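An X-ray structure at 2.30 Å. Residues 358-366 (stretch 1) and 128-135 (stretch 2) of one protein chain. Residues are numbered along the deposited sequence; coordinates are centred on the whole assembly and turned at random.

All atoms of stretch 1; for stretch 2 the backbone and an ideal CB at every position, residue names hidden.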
ATOM      1  N   ARG A 358      -5.945  -2.929 -12.953  1.00 22.37           N
ATOM      2  CA  ARG A 358      -4.819  -2.800 -12.027  1.00 21.65           C
ATOM      3  C   ARG A 358      -3.674  -2.085 -12.737  1.00 23.76           C
ATOM      4  O   ARG A 358      -2.897  -2.709 -13.451  1.00 28.93           O
ATOM      5  CB  ARG A 358      -4.351  -4.170 -11.524  1.00 19.80           C
ATOM      6  CG  ARG A 358      -5.464  -5.065 -10.988  1.00 19.99           C
ATOM      7  CD  ARG A 358      -4.928  -6.393 -10.386  1.00 24.55           C
ATOM      8  NE  ARG A 358      -5.947  -7.447 -10.465  1.00 22.83           N
ATOM      9  CZ  ARG A 358      -6.279  -8.277  -9.480  1.00 25.83           C
ATOM     10  NH1 ARG A 358      -5.673  -8.203  -8.304  1.00 24.82           N
ATOM     11  NH2 ARG A 358      -7.219  -9.201  -9.677  1.00 27.35           N
ATOM     12  N   ILE A 359      -3.582  -0.773 -12.566  1.00 20.87           N
ATOM     13  CA  ILE A 359      -2.529  -0.015 -13.228  1.00 23.78           C
ATOM     14  C   ILE A 359      -1.174  -0.496 -12.728  1.00 21.81           C
ATOM     15  O   ILE A 359      -0.249  -0.726 -13.504  1.00 22.12           O
ATOM     16  CB  ILE A 359      -2.638   1.482 -12.902  1.00 22.33           C
ATOM     17  CG1 ILE A 359      -4.083   1.957 -13.044  1.00 25.87           C
ATOM     18  CG2 ILE A 359      -1.694   2.297 -13.768  1.00 21.08           C
ATOM     19  CD1 ILE A 359      -4.293   3.386 -12.534  1.00 28.41           C
ATOM     20  N   GLY A 360      -1.078  -0.633 -11.411  1.00 20.75           N
ATOM     21  CA  GLY A 360       0.173  -0.955 -10.752  1.00 25.51           C
ATOM     22  C   GLY A 360      -0.059  -1.714  -9.464  1.00 22.92           C
ATOM     23  O   GLY A 360      -0.829  -1.297  -8.589  1.00 18.91           O
ATOM     24  N   GLY A 361       0.600  -2.855  -9.350  1.00 17.36           N
ATOM     25  CA  GLY A 361       0.464  -3.654  -8.162  1.00 19.93           C
ATOM     26  C   GLY A 361       1.483  -4.754  -8.171  1.00 21.24           C
ATOM     27  O   GLY A 361       2.317  -4.831  -9.074  1.00 20.99           O
ATOM     28  N   PRO A 362       1.405  -5.620  -7.163  1.00 21.39           N
ATOM     29  CA  PRO A 362       2.267  -6.789  -6.974  1.00 20.21           C
ATOM     30  C   PRO A 362       1.999  -7.828  -8.052  1.00 26.21           C
ATOM     31  O   PRO A 362       0.905  -7.843  -8.636  1.00 21.81           O
ATOM     32  CB  PRO A 362       1.825  -7.326  -5.611  1.00 17.35           C
ATOM     33  CG  PRO A 362       0.369  -6.902  -5.522  1.00 19.98           C
ATOM     34  CD  PRO A 362       0.351  -5.530  -6.138  1.00 18.56           C
ATOM     35  N   PRO A 363       2.998  -8.684  -8.324  1.00 24.28           N
ATOM     36  CA  PRO A 363       2.861  -9.742  -9.324  1.00 23.91           C
ATOM     37  C   PRO A 363       1.912 -10.796  -8.805  1.00 27.06           C
ATOM     38  O   PRO A 363       1.970 -11.115  -7.627  1.00 30.23           O
ATOM     39  CB  PRO A 363       4.286 -10.312  -9.429  1.00 26.10           C
ATOM     40  CG  PRO A 363       4.903 -10.026  -8.108  1.00 26.05           C
ATOM     41  CD  PRO A 363       4.326  -8.697  -7.682  1.00 23.34           C
ATOM     42  N   ALA A 364       1.045 -11.309  -9.669  1.00 28.51           N
ATOM     43  CA  ALA A 364       0.099 -12.348  -9.301  1.00 30.42           C
ATOM     44  C   ALA A 364       0.785 -13.479  -8.529  1.00 28.70           C
ATOM     45  O   ALA A 364       1.896 -13.875  -8.852  1.00 30.40           O
ATOM     46  CB  ALA A 364      -0.581 -12.894 -10.556  1.00 35.06           C
ATOM     47  N   TRP A 365       0.125 -13.986  -7.495  1.00 29.58           N
ATOM     48  CA  TRP A 365       0.665 -15.103  -6.744  1.00 32.12           C
ATOM     49  C   TRP A 365       0.281 -16.427  -7.383  1.00 30.21           C
ATOM     50  O   TRP A 365      -0.863 -16.627  -7.791  1.00 27.13           O
ATOM     51  CB  TRP A 365       0.161 -15.084  -5.304  1.00 29.58           C
ATOM     52  CG  TRP A 365       0.732 -13.983  -4.483  1.00 32.02           C
ATOM     53  CD1 TRP A 365       1.736 -13.120  -4.838  1.00 28.35           C
ATOM     54  CD2 TRP A 365       0.331 -13.611  -3.160  1.00 27.36           C
ATOM     55  NE1 TRP A 365       1.976 -12.238  -3.812  1.00 25.35           N
ATOM     56  CE2 TRP A 365       1.129 -12.520  -2.770  1.00 25.98           C
ATOM     57  CE3 TRP A 365      -0.629 -14.093  -2.271  1.00 23.32           C
ATOM     58  CZ2 TRP A 365       0.999 -11.904  -1.522  1.00 25.93           C
ATOM     59  CZ3 TRP A 365      -0.760 -13.480  -1.036  1.00 25.64           C
ATOM     60  CH2 TRP A 365       0.046 -12.395  -0.676  1.00 23.69           C
ATOM     61  N   ASP A 366       1.248 -17.329  -7.464  1.00 29.17           N
ATOM     62  CA  ASP A 366       0.978 -18.685  -7.905  1.00 28.19           C
ATOM     63  C   ASP A 366       0.315 -19.423  -6.744  1.00 30.10           C
ATOM     64  O   ASP A 366       0.974 -19.756  -5.751  1.00 28.71           O
ATOM     65  CB  ASP A 366       2.288 -19.360  -8.297  1.00 34.97           C
ATOM     66  CG  ASP A 366       2.107 -20.810  -8.687  1.00 35.53           C
ATOM     67  OD1 ASP A 366       0.952 -21.238  -8.919  1.00 36.33           O
ATOM     68  OD2 ASP A 366       3.130 -21.518  -8.752  1.00 39.35           O
ATOM     69  N   UNK A 128       0.556   9.396  -8.863  1.00 15.48           N
ATOM     70  CA  UNK A 128       1.351   8.360  -8.234  1.00 18.46           C
ATOM     71  C   UNK A 128       0.716   6.984  -8.204  1.00 20.35           C
ATOM     72  O   UNK A 128      -0.516   6.847  -8.152  1.00 15.63           O
ATOM     73  CB  UNK A 128       1.676   8.783  -6.800  1.00 18.46           C
ATOM     74  N   UNK A 129       1.564   5.962  -8.256  1.00 14.13           N
ATOM     75  CA  UNK A 129       1.124   4.593  -8.052  1.00 17.40           C
ATOM     76  C   UNK A 129       1.912   4.052  -6.877  1.00 16.68           C
ATOM     77  O   UNK A 129       3.134   4.139  -6.865  1.00 16.90           O
ATOM     78  CB  UNK A 129       1.316   3.736  -9.305  1.00 17.40           C
ATOM     79  N   UNK A 130       1.219   3.506  -5.890  1.00 16.16           N
ATOM     80  CA  UNK A 130       1.878   2.843  -4.776  1.00 17.57           C
ATOM     81  C   UNK A 130       1.586   1.342  -4.877  1.00 18.68           C
ATOM     82  O   UNK A 130       0.457   0.948  -5.190  1.00 15.41           O
ATOM     83  CB  UNK A 130       1.410   3.413  -3.436  1.00 17.57           C
ATOM     84  N   UNK A 131       2.609   0.513  -4.660  1.00 13.74           N
ATOM     85  CA  UNK A 131       2.448  -0.939  -4.711  1.00 16.19           C
ATOM     86  C   UNK A 131       2.997  -1.566  -3.441  1.00 17.02           C
ATOM     87  O   UNK A 131       3.945  -1.052  -2.855  1.00 16.55           O
ATOM     88  CB  UNK A 131       3.147  -1.523  -5.940  1.00 16.19           C
ATOM     89  N   UNK A 132       2.399  -2.675  -3.022  1.00 16.21           N
ATOM     90  CA  UNK A 132       2.921  -3.451  -1.906  1.00 16.03           C
ATOM     91  C   UNK A 132       2.701  -4.931  -2.184  1.00 18.88           C
ATOM     92  O   UNK A 132       1.568  -5.356  -2.427  1.00 16.72           O
ATOM     93  CB  UNK A 132       2.257  -3.039  -0.590  1.00 16.03           C
ATOM     94  N   UNK A 133       3.793  -5.695  -2.150  1.00 14.97           N
ATOM     95  CA  UNK A 133       3.750  -7.149  -2.220  1.00 15.77           C
ATOM     96  C   UNK A 133       4.243  -7.669  -0.865  1.00 17.75           C
ATOM     97  O   UNK A 133       5.017  -7.000  -0.170  1.00 14.88           O
ATOM     98  CB  UNK A 133       4.595  -7.686  -3.377  1.00 15.77           C
ATOM     99  N   UNK A 134       3.782  -8.852  -0.483  1.00 16.94           N
ATOM    100  CA  UNK A 134       4.395  -9.561   0.623  1.00 15.51           C
ATOM    101  C   UNK A 134       5.064 -10.830   0.085  1.00 18.83           C
ATOM    102  O   UNK A 134       4.439 -11.624  -0.617  1.00 18.19           O
ATOM    103  CB  UNK A 134       3.360  -9.895   1.699  1.00 15.51           C
ATOM    104  N   UNK A 135       6.339 -11.003   0.399  1.00 17.94           N
ATOM    105  CA  UNK A 135       7.067 -12.183  -0.033  1.00 21.11           C
ATOM    106  C   UNK A 135       7.615 -12.927   1.179  1.00 25.70           C
ATOM    107  O   UNK A 135       7.683 -12.372   2.289  1.00 25.25           O
ATOM    108  CB  UNK A 135       8.198 -11.801  -0.989  1.00 21.11           C
TER

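Position 128 lies on an extended strand, and its ideal CB has no atom of stretch 1 within 5.5 Å. Stretch 1 sets no limit here, and the extended backbone suits most residues other than proline; the deposited one is Gly128, which makes no contact.

At position 129 the CA-to-CB bond points toward stretch 1, with the ideal CB 5.0 Å from Gly360 CA. Gly360 has no side chain, and Ile359 brings a methyl into the neighbourhood, so a small or medium, beta-branched residue such as threonine, valine or isoleucine would suit. The residue is Thr129, whose CG2 lies 4.5 Å from Ile359 CG2, a loose methyl contact; its OG1 is hydrogen-bonded elsewhere in the structure.

Position 130 points away, and its extended backbone would suit beta-branched or other strand-forming residues. It is Ile130.

Position 131 again points toward stretch 1. Its ideal CB is 4.1 Å from Gly361 CA and 4.6 Å from Pro362 N, facing a bare backbone formed by two consecutive glycines. A compact, mostly apolar side chain such as alanine or valine would suit; threonine would also fit in size. Val131 covers this surface: Val131 CG1 packs 3.6 Å from Gly360 C and 3.5 Å from Gly361 N.

Position 132 points away, so stretch 1 leaves open any strand-forming residue. It is Cys132, whose backbone O lies 3.7 Å from Pro362 CG.

Position 133 is the most informative. CA-to-CB points sideways, yet the ideal CB is only 3.6 Å from Pro362 CB and 5.3 Å from Trp365 NE1, an indole N-H that could donate to an acceptor placed here. A short side chain ending in oxygen fits best: aspartate or asparagine, while serine would reach less far. The residue is Asp133. With chi1 at -165° (t), Asp133 brings OD1 to 2.9 Å from Trp365 NE1, accepting a hydrogen bond with an N-H...O angle of 154°. The carboxylate oxygen meets the indole at its edge, near the ring plane, as the direction of the N-H requires. Asp133 OD2 lies 3.4 Å from Pro363 CD, while Asp133 CB packs 3.6 Å from Pro362 CB.

Position 134 points sideways, its ideal CB 4.5 Å from Trp365 CZ2; threonine, valine or serine could sit beside the indole. In the deposited Thr134 the closer approach is by its backbone O, 3.6 Å from Trp365 CZ2.

No atom of stretch 1 comes within 5.5 Å of the ideal CB at position 135, where many strand-forming residues would suit. It is Ile135, whose side-chain end leads away.

Stretch 2 (128-135) GTIVCDTI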
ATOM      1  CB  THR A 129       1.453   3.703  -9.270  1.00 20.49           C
ATOM      2  OG1 THR A 129       2.865   3.751  -9.501  1.00 24.20           O
ATOM      3  CG2 THR A 129       0.726   4.201 -10.523  1.00 21.71           C
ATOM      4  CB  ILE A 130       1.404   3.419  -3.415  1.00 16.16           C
ATOM      5  CG1 ILE A 130       1.642   4.933  -3.375  1.00 15.91           C
ATOM      6  CG2 ILE A 130       2.131   2.742  -2.247  1.00 12.73           C
ATOM      7  CD1 ILE A 130       1.184   5.606  -2.085  1.00 14.20           C
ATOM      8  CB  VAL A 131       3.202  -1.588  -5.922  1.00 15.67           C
ATOM      9  CG1 VAL A 131       2.676  -1.076  -7.237  1.00 15.89           C
ATOM     10  CG2 VAL A 131       4.701  -1.336  -5.834  1.00 17.74           C
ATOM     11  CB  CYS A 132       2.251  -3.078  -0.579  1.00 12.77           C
ATOM     12  SG  CYS A 132       2.834  -4.067   0.877  1.00 14.98           S
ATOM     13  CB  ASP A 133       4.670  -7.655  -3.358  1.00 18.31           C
ATOM     14  CG  ASP A 133       4.408  -9.134  -3.748  1.00 19.80           C
ATOM     15  OD1 ASP A 133       3.391  -9.719  -3.303  1.00 17.60           O
ATOM     16  OD2 ASP A 133       5.224  -9.704  -4.525  1.00 16.86           O
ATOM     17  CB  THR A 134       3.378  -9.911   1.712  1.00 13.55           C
ATOM     18  OG1 THR A 134       2.822  -8.705   2.243  1.00 14.70           O
ATOM     19  CG2 THR A 134       4.050 -10.699   2.850  1.00 15.08           C
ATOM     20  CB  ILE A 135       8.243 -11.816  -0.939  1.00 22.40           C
ATOM     21  CG1 ILE A 135       9.233 -10.945  -0.168  1.00 20.10           C
ATOM     22  CG2 ILE A 135       7.751 -11.120  -2.225  1.00 19.23           C
ATOM     23  CD1 ILE A 135      10.550 -10.850  -0.826  1.00 27.90           C
TER
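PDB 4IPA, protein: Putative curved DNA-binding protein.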